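Local coordinates for protein terminal oxygenase component of carbazole 1,9a-dioxygenase (Sphingomonas, PDB 3GKQ) that probably hydroxylates carbazole at its 1 and 9a positions with molecular oxygen, as the trimeric Rieske-type non-haem iron component of a dioxygenase system, at residues A[184-189]-A[332-337]; A[174-179]-A[339-344]; A[180-185]-A[360-365]; A[299-304]-A[325-330]. All coordinates share one frame; numbering follows the deposited sequence.

Contact 1. Residues A[184-189]-A[332-337]; sequences AGHVFI and DDDILA. With FE2 (Fe (II) ion), chain G.
His-186, whose first torsion of 98° lies well off the usual staggered positions, and Asp-334, with CG beside its backbone N (chi1 -81°), turn an imidazole and a carboxylate onto one iron(II) ion. Asp-334 is a bidentate ligand: OD1 and OD2 both stand 2.2 Å from the iron. NE2 of His-186 is the other ligand from the two segments, but its modelled bond is too short for its length to be trusted. NE2 lies 2.9 Å from Asp-334 OD1 because the two share the metal, and the ring and carboxylate planes are turned 50° apart. Ile-189 CD1 sits at the edge of the His-186 ring, in its plane, although the placement of this isoleucine chain is less certain. A second shell sets the rotation of the ligands: Asp-183 O receives ND1 of His-186, while Asn-331 and Asn-180 hold OD2 and OD1 of Asp-334. Tyr-95 of the second subunit packs against His-186 and Ile-189. With His-190 the ligands make the facial triad of two histidines and one carboxylate found in Rieske oxygenases. Water 1 at 2.0 Å and water 2 at 2.4 Å from the iron are further ligands, consistent with exchangeable sites where dioxygen could bind.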
loop_
_atom_site.group_PDB
_atom_site.type_symbol
_atom_site.label_atom_id
_atom_site.label_comp_id
_atom_site.label_asym_id
_atom_site.label_seq_id
_atom_site.Cartn_x
_atom_site.Cartn_y
_atom_site.Cartn_z
ATOM N N ALA A 184 22.439 23.379 -12.318
ATOM C CA ALA A 184 22.456 24.710 -12.955
ATOM C C ALA A 184 21.458 24.952 -14.094
ATOM O O ALA A 184 21.042 26.092 -14.339
ATOM C CB ALA A 184 23.856 25.030 -13.447
ATOM N N GLY A 185 21.081 23.897 -14.802
ATOM C CA GLY A 185 20.142 24.074 -15.891
ATOM C C GLY A 185 18.704 24.007 -15.427
ATOM O O GLY A 185 17.779 24.157 -16.232
ATOM N N HIS A 186 18.494 23.810 -14.131
ATOM C CA HIS A 186 17.127 23.699 -13.656
ATOM C C HIS A 186 16.361 25.008 -13.535
ATOM O O HIS A 186 15.148 24.980 -13.374
ATOM C CB HIS A 186 17.064 22.895 -12.334
ATOM C CG HIS A 186 17.004 23.726 -11.084
ATOM N ND1 HIS A 186 18.132 24.180 -10.434
ATOM C CD2 HIS A 186 15.951 24.114 -10.319
ATOM C CE1 HIS A 186 17.777 24.804 -9.322
ATOM N NE2 HIS A 186 16.458 24.778 -9.227
ATOM N N VAL A 187 17.042 26.149 -13.639
ATOM C CA VAL A 187 16.349 27.434 -13.522
ATOM C C VAL A 187 15.181 27.557 -14.509
ATOM O O VAL A 187 14.294 28.389 -14.330
ATOM C CB VAL A 187 17.317 28.642 -13.717
ATOM C CG1 VAL A 187 18.346 28.666 -12.597
ATOM C CG2 VAL A 187 18.002 28.568 -15.062
ATOM N N PHE A 188 15.185 26.715 -15.539
ATOM C CA PHE A 188 14.125 26.696 -16.546
ATOM C C PHE A 188 12.763 26.489 -15.873
ATOM O O PHE A 188 11.759 27.080 -16.286
ATOM C CB PHE A 188 14.391 25.563 -17.547
ATOM C CG PHE A 188 13.448 25.542 -18.725
ATOM C CD1 PHE A 188 13.580 26.465 -19.760
ATOM C CD2 PHE A 188 12.442 24.580 -18.812
ATOM C CE1 PHE A 188 12.723 26.432 -20.871
ATOM C CE2 PHE A 188 11.579 24.537 -19.916
ATOM C CZ PHE A 188 11.723 25.466 -20.949
ATOM N N ILE A 189 12.729 25.656 -14.831
ATOM C CA ILE A 189 11.475 25.383 -14.124
ATOM C C ILE A 189 10.976 26.586 -13.339
ATOM O O ILE A 189 9.812 26.632 -12.946
ATOM C CB ILE A 189 11.602 24.219 -13.103
ATOM C CG1 ILE A 189 12.642 24.573 -12.040
ATOM C CG2 ILE A 189 11.962 22.936 -13.810
ATOM C CD1 ILE A 189 12.596 23.668 -10.818
ATOM N N ASP A 332 8.637 26.201 -4.644
ATOM C CA ASP A 332 7.565 25.218 -4.759
ATOM C C ASP A 332 7.707 24.419 -6.055
ATOM O O ASP A 332 7.359 23.240 -6.103
ATOM C CB ASP A 332 6.188 25.887 -4.709
ATOM C CG ASP A 332 5.758 26.239 -3.292
ATOM O OD1 ASP A 332 6.478 25.880 -2.333
ATOM O OD2 ASP A 332 4.693 26.871 -3.136
ATOM N N ASP A 333 8.236 25.058 -7.096
ATOM C CA ASP A 333 8.426 24.393 -8.387
ATOM C C ASP A 333 9.511 23.315 -8.352
ATOM O O ASP A 333 9.509 22.406 -9.184
ATOM C CB ASP A 333 8.773 25.414 -9.480
ATOM C CG ASP A 333 7.587 26.292 -9.865
ATOM O OD1 ASP A 333 6.473 25.759 -10.035
ATOM O OD2 ASP A 333 7.772 27.517 -10.009
ATOM N N ASP A 334 10.440 23.419 -7.406
ATOM C CA ASP A 334 11.511 22.432 -7.295
ATOM C C ASP A 334 10.955 21.088 -6.792
ATOM O O ASP A 334 11.507 20.025 -7.081
ATOM C CB ASP A 334 12.621 22.942 -6.354
ATOM C CG ASP A 334 13.586 23.923 -7.041
ATOM O OD1 ASP A 334 14.091 23.603 -8.133
ATOM O OD2 ASP A 334 13.861 25.012 -6.492
ATOM N N ILE A 335 9.846 21.140 -6.061
ATOM C CA ILE A 335 9.224 19.935 -5.517
ATOM C C ILE A 335 8.759 18.957 -6.595
ATOM O O ILE A 335 9.016 17.752 -6.486
ATOM C CB ILE A 335 8.025 20.294 -4.617
ATOM C CG1 ILE A 335 8.434 21.378 -3.614
ATOM C CG2 ILE A 335 7.540 19.056 -3.874
ATOM C CD1 ILE A 335 9.645 21.028 -2.773
ATOM N N LEU A 336 8.081 19.464 -7.627
ATOM C CA LEU A 336 7.601 18.614 -8.719
ATOM C C LEU A 336 8.798 17.903 -9.325
ATOM O O LEU A 336 8.746 16.709 -9.626
ATOM C CB LEU A 336 6.930 19.449 -9.826
ATOM C CG LEU A 336 5.995 18.773 -10.853
ATOM C CD1 LEU A 336 5.973 19.596 -12.141
ATOM C CD2 LEU A 336 6.442 17.362 -11.172
ATOM N N ALA A 337 9.879 18.651 -9.521
ATOM C CA ALA A 337 11.084 18.087 -10.105
ATOM C C ALA A 337 11.582 16.884 -9.300
ATOM O O ALA A 337 11.916 15.845 -9.867
ATOM C CB ALA A 337 12.170 19.158 -10.192
HETATM FE FE FE2 G . 15.453 25.365 -7.952
HETATM O O HOH W 1 16.769 26.791 -7.363
HETATM O O HOH W 2 16.817 24.053 -6.527
#

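Contact 2. Residues A[174-179]-A[339-344]; sequences WRMGVE and RSMEPF
Met-176 and Met-341 cross obliquely between helix 174-179 and helix 339-344, whose axes come within 9.3 Å at an angle of 124°. Met-176 folds back at both its second and third torsions, which lays SD against the flank of the other helix: the sulfur is 3.7 Å from Met-341 CB and 4.0 Å from the backbone N of Glu-342. Met-341 answers with its far end. Its chain bends at the last torsion and brings CE to 3.9 Å from Met-176 O, with Glu-179 CB at 4.4 Å from the same methyl. Each methionine thus lies against the other's helix. Glu-342 runs at about a right angle to Met-176; CG stands opposite the backbone N (chi1 174°), and the bend at the second torsion turns the carboxylate back until OE1 is 3.5 Å from Met-176 CG. That contact is packing, for OE1 takes its hydrogen bond from Asn-173 N, just ahead of helix 174-179. Shortening Met-176 to an alanine would probably leave a gap beside Met-341 CB and take away the apolar neighbour of Glu-342 OE1. Around this pair, Trp-351 of helix 349-353 touches both Met-176 and Glu-179, while Val-77 of the second subunit packs on Met-341. Val-178 touches Tyr-287 of strand 282-289, so helix 174-181 meets the sheet as well as helix 332-346.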
loop_
_atom_site.group_PDB
_atom_site.type_symbol
_atom_site.label_atom_id
_atom_site.label_comp_id
_atom_site.label_asym_id
_atom_site.label_seq_id
_atom_site.Cartn_x
_atom_site.Cartn_y
_atom_site.Cartn_z
ATOM N N TRP A 174 16.113 11.847 -0.365
ATOM C CA TRP A 174 16.893 13.052 -0.120
ATOM C C TRP A 174 17.812 13.439 -1.278
ATOM O O TRP A 174 18.040 14.622 -1.520
ATOM C CB TRP A 174 17.728 12.897 1.156
ATOM C CG TRP A 174 18.884 11.952 1.012
ATOM C CD1 TRP A 174 18.846 10.586 1.067
ATOM C CD2 TRP A 174 20.248 12.307 0.761
ATOM N NE1 TRP A 174 20.103 10.069 0.866
ATOM C CE2 TRP A 174 20.982 11.103 0.673
ATOM C CE3 TRP A 174 20.921 13.526 0.598
ATOM C CZ2 TRP A 174 22.362 11.083 0.428
ATOM C CZ3 TRP A 174 22.299 13.506 0.352
ATOM C CH2 TRP A 174 23.000 12.288 0.270
ATOM N N ARG A 175 18.331 12.452 -1.999
ATOM C CA ARG A 175 19.229 12.742 -3.114
ATOM C C ARG A 175 18.545 13.519 -4.236
ATOM O O ARG A 175 19.193 14.294 -4.936
ATOM C CB ARG A 175 19.846 11.445 -3.649
ATOM C CG ARG A 175 20.781 10.773 -2.635
ATOM C CD ARG A 175 21.196 9.371 -3.067
ATOM N NE ARG A 175 20.046 8.479 -3.197
ATOM C CZ ARG A 175 20.114 7.227 -3.644
ATOM N NH1 ARG A 175 21.280 6.708 -4.002
ATOM N NH2 ARG A 175 19.014 6.498 -3.750
ATOM N N MET A 176 17.240 13.326 -4.408
ATOM C CA MET A 176 16.520 14.060 -5.439
ATOM C C MET A 176 16.555 15.543 -5.080
ATOM O O MET A 176 16.580 16.406 -5.960
ATOM C CB MET A 176 15.067 13.582 -5.540
ATOM C CG MET A 176 14.923 12.131 -5.992
ATOM S SD MET A 176 15.743 11.757 -7.567
ATOM C CE MET A 176 17.315 11.069 -6.982
ATOM N N GLY A 177 16.559 15.825 -3.779
ATOM C CA GLY A 177 16.607 17.196 -3.308
ATOM C C GLY A 177 17.960 17.820 -3.593
ATOM O O GLY A 177 18.039 18.933 -4.114
ATOM N N VAL A 178 19.031 17.099 -3.268
ATOM C CA VAL A 178 20.382 17.606 -3.498
ATOM C C VAL A 178 20.664 17.716 -4.991
ATOM O O VAL A 178 21.232 18.707 -5.447
ATOM C CB VAL A 178 21.453 16.691 -2.858
ATOM C CG1 VAL A 178 22.798 17.408 -2.825
ATOM C CG2 VAL A 178 21.040 16.310 -1.458
ATOM N N GLU A 179 20.274 16.694 -5.750
ATOM C CA GLU A 179 20.477 16.698 -7.194
ATOM C C GLU A 179 19.800 17.950 -7.770
ATOM O O GLU A 179 20.425 18.726 -8.495
ATOM C CB GLU A 179 19.862 15.438 -7.829
ATOM C CG GLU A 179 20.545 14.093 -7.487
ATOM C CD GLU A 179 21.752 13.783 -8.370
ATOM O OE1 GLU A 179 21.671 14.031 -9.591
ATOM O OE2 GLU A 179 22.774 13.278 -7.850
ATOM N N ARG A 339 9.857 14.992 -7.160
ATOM C CA ARG A 339 8.886 13.910 -7.215
ATOM C C ARG A 339 8.870 13.198 -8.561
ATOM O O ARG A 339 8.682 11.980 -8.618
ATOM C CB ARG A 339 7.488 14.439 -6.893
ATOM C CG ARG A 339 7.409 15.089 -5.523
ATOM C CD ARG A 339 5.988 15.492 -5.162
ATOM N NE ARG A 339 5.120 14.329 -5.017
ATOM C CZ ARG A 339 3.969 14.339 -4.354
ATOM N NH1 ARG A 339 3.548 15.454 -3.770
ATOM N NH2 ARG A 339 3.242 13.234 -4.270
ATOM N N SER A 340 9.082 13.941 -9.645
ATOM C CA SER A 340 9.062 13.323 -10.964
ATOM C C SER A 340 10.316 12.511 -11.237
ATOM O O SER A 340 10.265 11.522 -11.969
ATOM C CB SER A 340 8.870 14.375 -12.061
ATOM O OG SER A 340 8.377 13.751 -13.241
ATOM N N MET A 341 11.447 12.921 -10.663
ATOM C CA MET A 341 12.685 12.164 -10.851
ATOM C C MET A 341 12.692 10.926 -9.955
ATOM O O MET A 341 13.271 9.903 -10.308
ATOM C CB MET A 341 13.922 12.993 -10.481
ATOM C CG MET A 341 14.349 14.031 -11.495
ATOM S SD MET A 341 16.036 14.560 -11.172
ATOM C CE MET A 341 15.810 15.486 -9.663
ATOM N N GLU A 342 12.054 11.045 -8.794
ATOM C CA GLU A 342 12.010 9.980 -7.789
ATOM C C GLU A 342 11.895 8.546 -8.312
ATOM O O GLU A 342 12.807 7.744 -8.114
ATOM C CB GLU A 342 10.898 10.282 -6.764
ATOM C CG GLU A 342 10.617 9.178 -5.723
ATOM C CD GLU A 342 11.807 8.848 -4.820
ATOM O OE1 GLU A 342 12.794 9.620 -4.784
ATOM O OE2 GLU A 342 11.744 7.812 -4.125
ATOM N N PRO A 343 10.796 8.205 -9.010
ATOM C CA PRO A 343 10.688 6.826 -9.501
ATOM C C PRO A 343 11.803 6.353 -10.433
ATOM O O PRO A 343 12.150 5.173 -10.439
ATOM C CB PRO A 343 9.308 6.796 -10.167
ATOM C CG PRO A 343 9.096 8.229 -10.593
ATOM C CD PRO A 343 9.632 9.013 -9.426
ATOM N N PHE A 344 12.370 7.267 -11.212
ATOM C CA PHE A 344 13.438 6.910 -12.137
ATOM C C PHE A 344 14.688 6.465 -11.384
ATOM O O PHE A 344 15.416 5.587 -11.842
ATOM C CB PHE A 344 13.775 8.108 -13.032
ATOM C CG PHE A 344 14.708 7.786 -14.175
ATOM C CD1 PHE A 344 14.384 6.803 -15.103
ATOM C CD2 PHE A 344 15.876 8.524 -14.363
ATOM C CE1 PHE A 344 15.209 6.559 -16.210
ATOM C CE2 PHE A 344 16.708 8.292 -15.461
ATOM C CZ PHE A 344 16.375 7.313 -16.388
#

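Contact 3. Residues A[180-185]-A[360-365]; sequences NGFDAG and DRAIIE
Asp-183 and Asp-360 bring two like-charged carboxylates to 4.4 Å, OD2 of Asp-183 to OD1 of Asp-360, and two waters bridge them. Asp-183 forms an Asx turn just after helix 174-181, its OD1 accepting from Gly-185 N and being met nearly along its C-O axis; Asp-360 directly precedes helix 361-373 of the same catalytic domain. Water 4 donates to Asp-183 OD2 and to Asp-360 OD1, at 2.6 Å from each. Water 5 donates to Asp-183 OD1 at 2.7 Å and to Asp-360 OD1 at 2.9 Å, so Asp-360 OD1 takes both waters. The pair also lies at a subunit interface: His-96 of the second subunit bonds to Asp-183 OD2 and His-74 of that subunit to Asp-360 OD2, both histidines being cluster ligands. Through its link to the iron ligand His-186, Asp-183 connects the Rieske cluster of one subunit with the mononuclear iron of the next, consistent with the electron path known in this family. Beside it, Phe-182 swings its ring away from its own backbone N (chi1 -165°), so that CE2 meets Ala-362 O edge-on at 3.3 Å and Ala-362 CB at 3.7 Å. Without the ring, as with a serine here, Ala-362 would probably lose its edge contact, and the space between helix 361-373 and strands 227-230 and 262-266, which the ring also touches, would be less filled. Water 3 accepts from Ile-363 N at 2.9 Å and donates only weakly to Phe-182 O.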
loop_
_atom_site.group_PDB
_atom_site.type_symbol
_atom_site.label_atom_id
_atom_site.label_comp_id
_atom_site.label_asym_id
_atom_site.label_seq_id
_atom_site.Cartn_x
_atom_site.Cartn_y
_atom_site.Cartn_z
ATOM N N ASN A 180 18.527 18.144 -7.435
ATOM C CA ASN A 180 17.762 19.301 -7.911
ATOM C C ASN A 180 18.366 20.626 -7.429
ATOM O O ASN A 180 18.475 21.584 -8.193
ATOM C CB ASN A 180 16.302 19.176 -7.446
ATOM C CG ASN A 180 15.500 20.462 -7.635
ATOM O OD1 ASN A 180 15.071 21.086 -6.661
ATOM N ND2 ASN A 180 15.280 20.850 -8.884
ATOM N N GLY A 181 18.766 20.674 -6.162
ATOM C CA GLY A 181 19.344 21.893 -5.621
ATOM C C GLY A 181 20.630 22.365 -6.289
ATOM O O GLY A 181 20.774 23.547 -6.598
ATOM N N PHE A 182 21.560 21.442 -6.520
ATOM C CA PHE A 182 22.845 21.772 -7.132
ATOM C C PHE A 182 22.881 21.580 -8.654
ATOM O O PHE A 182 23.920 21.265 -9.226
ATOM C CB PHE A 182 23.942 20.928 -6.473
ATOM C CG PHE A 182 25.334 21.416 -6.746
ATOM C CD1 PHE A 182 25.704 22.717 -6.424
ATOM C CD2 PHE A 182 26.286 20.564 -7.299
ATOM C CE1 PHE A 182 27.004 23.164 -6.644
ATOM C CE2 PHE A 182 27.590 21.002 -7.523
ATOM C CZ PHE A 182 27.948 22.302 -7.196
ATOM N N ASP A 183 21.744 21.794 -9.304
ATOM C CA ASP A 183 21.621 21.654 -10.757
ATOM C C ASP A 183 21.537 23.058 -11.389
ATOM O O ASP A 183 20.646 23.832 -11.049
ATOM C CB ASP A 183 20.344 20.864 -11.061
ATOM C CG ASP A 183 20.173 20.561 -12.531
ATOM O OD1 ASP A 183 20.635 21.364 -13.370
ATOM O OD2 ASP A 183 19.555 19.523 -12.847
ATOM N N ALA A 184 22.439 23.379 -12.318
ATOM C CA ALA A 184 22.456 24.710 -12.955
ATOM C C ALA A 184 21.458 24.952 -14.094
ATOM O O ALA A 184 21.042 26.092 -14.339
ATOM C CB ALA A 184 23.856 25.030 -13.447
ATOM N N GLY A 185 21.081 23.897 -14.802
ATOM C CA GLY A 185 20.142 24.074 -15.891
ATOM C C GLY A 185 18.704 24.007 -15.427
ATOM O O GLY A 185 17.779 24.157 -16.232
ATOM N N ASP A 360 25.704 19.241 -16.279
ATOM C CA ASP A 360 25.641 18.221 -15.241
ATOM C C ASP A 360 27.006 17.873 -14.669
ATOM O O ASP A 360 27.110 17.044 -13.766
ATOM C CB ASP A 360 24.954 16.962 -15.772
ATOM C CG ASP A 360 23.480 17.184 -16.041
ATOM O OD1 ASP A 360 22.803 17.759 -15.155
ATOM O OD2 ASP A 360 22.999 16.788 -17.120
ATOM N N ARG A 361 28.052 18.512 -15.185
ATOM C CA ARG A 361 29.403 18.266 -14.687
ATOM C C ARG A 361 29.457 18.578 -13.192
ATOM O O ARG A 361 30.159 17.913 -12.433
ATOM C CB ARG A 361 30.412 19.145 -15.437
ATOM C CG ARG A 361 31.843 19.105 -14.881
ATOM C CD ARG A 361 32.433 17.699 -14.907
ATOM N NE ARG A 361 33.805 17.674 -14.401
ATOM C CZ ARG A 361 34.874 18.052 -15.097
ATOM N NH1 ARG A 361 34.742 18.489 -16.346
ATOM N NH2 ARG A 361 36.080 18.004 -14.541
ATOM N N ALA A 362 28.702 19.588 -12.772
ATOM C CA ALA A 362 28.674 19.985 -11.368
ATOM C C ALA A 362 28.112 18.892 -10.449
ATOM O O ALA A 362 28.718 18.566 -9.428
ATOM C CB ALA A 362 27.862 21.270 -11.208
ATOM N N ILE A 363 26.961 18.328 -10.806
ATOM C CA ILE A 363 26.356 17.287 -9.982
ATOM C C ILE A 363 27.270 16.065 -9.932
ATOM O O ILE A 363 27.379 15.398 -8.900
ATOM C CB ILE A 363 24.954 16.867 -10.511
ATOM C CG1 ILE A 363 24.232 16.024 -9.458
ATOM C CG2 ILE A 363 25.087 16.050 -11.776
ATOM C CD1 ILE A 363 24.016 16.753 -8.138
ATOM N N ILE A 364 27.934 15.777 -11.044
ATOM C CA ILE A 364 28.848 14.648 -11.104
ATOM C C ILE A 364 29.997 14.861 -10.118
ATOM O O ILE A 364 30.432 13.923 -9.451
ATOM C CB ILE A 364 29.404 14.464 -12.532
ATOM C CG1 ILE A 364 28.276 14.004 -13.460
ATOM C CG2 ILE A 364 30.528 13.436 -12.536
ATOM C CD1 ILE A 364 28.664 13.972 -14.924
ATOM N N GLU A 365 30.482 16.094 -10.019
ATOM C CA GLU A 365 31.569 16.394 -9.093
ATOM C C GLU A 365 31.091 16.205 -7.658
ATOM O O GLU A 365 31.858 15.783 -6.792
ATOM C CB GLU A 365 32.081 17.827 -9.289
ATOM C CG GLU A 365 32.952 18.000 -10.521
ATOM C CD GLU A 365 34.144 17.057 -10.520
ATOM O OE1 GLU A 365 34.911 17.063 -9.533
ATOM O OE2 GLU A 365 34.311 16.309 -11.506
HETATM O O HOH W 3 25.198 20.162 -12.235
HETATM O O HOH W 4 20.315 17.644 -14.420
HETATM O O HOH W 5 22.003 20.541 -15.502
#

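Contact 4. Residues A[299-304]-A[325-330]; sequences QMLGRR and LALNGF
Gln-299 runs out from strand 299-304 past Leu-327, and the two side chains pass with their ends pointing opposite ways. Its CB is 4.2 Å from Leu-327 CD2. CG lies beside the backbone N (chi1 -62°), and from there the chain is extended, carrying CD to 3.8 Å from Leu-327 O. At the end the amide divides its work. OE1 passes 4.1 Å from Leu-327 CB but takes its hydrogen bonds from Gln-166 and Arg-168 of strand 161-170. NE2 donates to Leu-327 O at 2.9 Å, nearly straight at 167°; the carbonyl is met on a lone pair in its own plane, with a C=O...N angle of 118°, and NE2 has a weak second acceptor in Asn-331 OD1. Two residues on, Leu-301 points from the same face of the strand and meets Leu-327 tip to tip, CG to CD2 at 3.9 Å. Leucine packing and the hydrogen bond from the Gln-299 amide together join the sheet of the catalytic domain to the wider pi-type turn at 325-328 of helix 308-328. The implication is that a buried amide, with donor and acceptor engaged on different partners, has its flip state fixed and secures the Leu-327 carbonyl.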
loop_
_atom_site.group_PDB
_atom_site.type_symbol
_atom_site.label_atom_id
_atom_site.label_comp_id
_atom_site.label_asym_id
_atom_site.label_seq_id
_atom_site.Cartn_x
_atom_site.Cartn_y
_atom_site.Cartn_z
ATOM N N GLN A 299 14.607 25.092 4.560
ATOM C CA GLN A 299 15.003 26.302 3.839
ATOM C C GLN A 299 15.363 27.411 4.816
ATOM O O GLN A 299 14.498 27.890 5.543
ATOM C CB GLN A 299 13.853 26.796 2.967
ATOM C CG GLN A 299 13.415 25.847 1.884
ATOM C CD GLN A 299 12.087 26.250 1.286
ATOM O OE1 GLN A 299 11.038 26.099 1.918
ATOM N NE2 GLN A 299 12.122 26.779 0.066
ATOM N N MET A 300 16.628 27.821 4.827
ATOM C CA MET A 300 17.068 28.881 5.726
ATOM C C MET A 300 17.520 30.106 4.940
ATOM O O MET A 300 18.177 29.986 3.903
ATOM C CB MET A 300 18.242 28.415 6.599
ATOM C CG MET A 300 18.061 27.061 7.283
ATOM S SD MET A 300 16.573 26.933 8.265
ATOM C CE MET A 300 16.984 28.016 9.648
ATOM N N LEU A 301 17.156 31.285 5.434
ATOM C CA LEU A 301 17.564 32.538 4.809
ATOM C C LEU A 301 18.397 33.294 5.833
ATOM O O LEU A 301 17.996 33.447 6.989
ATOM C CB LEU A 301 16.352 33.380 4.398
ATOM C CG LEU A 301 15.526 32.875 3.211
ATOM C CD1 LEU A 301 14.498 33.923 2.838
ATOM C CD2 LEU A 301 16.435 32.586 2.018
ATOM N N GLY A 302 19.569 33.749 5.414
ATOM C CA GLY A 302 20.425 34.473 6.328
ATOM C C GLY A 302 20.752 35.869 5.842
ATOM O O GLY A 302 20.799 36.125 4.636
ATOM N N ARG A 303 20.963 36.776 6.790
ATOM C CA ARG A 303 21.314 38.155 6.474
ATOM C C ARG A 303 22.276 38.685 7.521
ATOM O O ARG A 303 22.025 38.572 8.723
ATOM C CB ARG A 303 20.076 39.054 6.436
ATOM C CG ARG A 303 20.424 40.544 6.340
ATOM C CD ARG A 303 19.185 41.424 6.288
ATOM N NE ARG A 303 18.535 41.363 4.983
ATOM C CZ ARG A 303 17.335 41.870 4.720
ATOM N NH1 ARG A 303 16.641 42.479 5.677
ATOM N NH2 ARG A 303 16.826 41.767 3.498
ATOM N N ARG A 304 23.383 39.250 7.057
ATOM C CA ARG A 304 24.384 39.820 7.948
ATOM C C ARG A 304 23.738 41.011 8.661
ATOM O O ARG A 304 23.218 41.919 8.013
ATOM C CB ARG A 304 25.598 40.276 7.136
ATOM C CG ARG A 304 26.614 41.069 7.928
ATOM C CD ARG A 304 27.843 41.409 7.095
ATOM N NE ARG A 304 28.788 42.222 7.856
ATOM C CZ ARG A 304 30.000 42.561 7.426
ATOM N NH1 ARG A 304 30.422 42.155 6.234
ATOM N NH2 ARG A 304 30.794 43.305 8.191
ATOM N N LEU A 325 6.990 34.891 -1.214
ATOM C CA LEU A 325 7.526 35.317 -2.504
ATOM C C LEU A 325 8.633 34.411 -3.047
ATOM O O LEU A 325 8.710 34.168 -4.254
ATOM C CB LEU A 325 8.070 36.746 -2.399
ATOM C CG LEU A 325 7.865 37.751 -3.543
ATOM C CD1 LEU A 325 9.099 38.645 -3.618
ATOM C CD2 LEU A 325 7.647 37.055 -4.874
ATOM N N ALA A 326 9.495 33.923 -2.160
ATOM C CA ALA A 326 10.610 33.089 -2.589
ATOM C C ALA A 326 10.566 31.639 -2.110
ATOM O O ALA A 326 10.475 30.719 -2.922
ATOM C CB ALA A 326 11.923 33.737 -2.156
ATOM N N LEU A 327 10.641 31.435 -0.797
ATOM C CA LEU A 327 10.637 30.086 -0.243
ATOM C C LEU A 327 9.530 29.217 -0.830
ATOM O O LEU A 327 9.741 28.029 -1.082
ATOM C CB LEU A 327 10.540 30.137 1.286
ATOM C CG LEU A 327 11.675 30.918 1.963
ATOM C CD1 LEU A 327 11.694 30.607 3.456
ATOM C CD2 LEU A 327 13.010 30.546 1.337
ATOM N N ASN A 328 8.355 29.802 -1.048
ATOM C CA ASN A 328 7.248 29.064 -1.645
ATOM C C ASN A 328 7.084 29.494 -3.104
ATOM O O ASN A 328 7.020 28.659 -4.007
ATOM C CB ASN A 328 5.936 29.319 -0.890
ATOM C CG ASN A 328 5.986 28.855 0.561
ATOM O OD1 ASN A 328 6.820 28.033 0.936
ATOM N ND2 ASN A 328 5.075 29.373 1.377
ATOM N N GLY A 329 7.037 30.806 -3.323
ATOM C CA GLY A 329 6.860 31.349 -4.659
ATOM C C GLY A 329 7.888 30.927 -5.688
ATOM O O GLY A 329 7.583 30.852 -6.880
ATOM N N PHE A 330 9.107 30.657 -5.235
ATOM C CA PHE A 330 10.178 30.245 -6.129
ATOM C C PHE A 330 10.498 28.748 -6.022
ATOM O O PHE A 330 10.595 28.057 -7.036
ATOM C CB PHE A 330 11.443 31.048 -5.827
ATOM C CG PHE A 330 12.564 30.814 -6.805
ATOM C CD1 PHE A 330 12.615 31.515 -8.004
ATOM C CD2 PHE A 330 13.576 29.902 -6.517
ATOM C CE1 PHE A 330 13.660 31.315 -8.907
ATOM C CE2 PHE A 330 14.624 29.692 -7.409
ATOM C CZ PHE A 330 14.668 30.407 -8.611
#

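Overall arrangement
From the N-terminal side, helix 174-181 and the loop after it supply the first segments of contacts 2, 3 and 1 in turn, the last two overlapping at Ala-184 and Gly-185. Strand 294-304 follows, and contact 4 closes the shortest loop, back from helix 308-328. Helix 332-346 then closes contact 1 and, about two turns on, contact 2; helix 361-373 closes contact 3. Contact 4 therefore nests inside contact 1, and contact 1 inside contact 2, while contacts 2 and 3 cross; contact 4 is nested in contact 3 too. The sheet, the helices and the loop after helix 174-181, which carries an iron ligand, are thus tied together, with contacts 1 to 3 touching the second subunit.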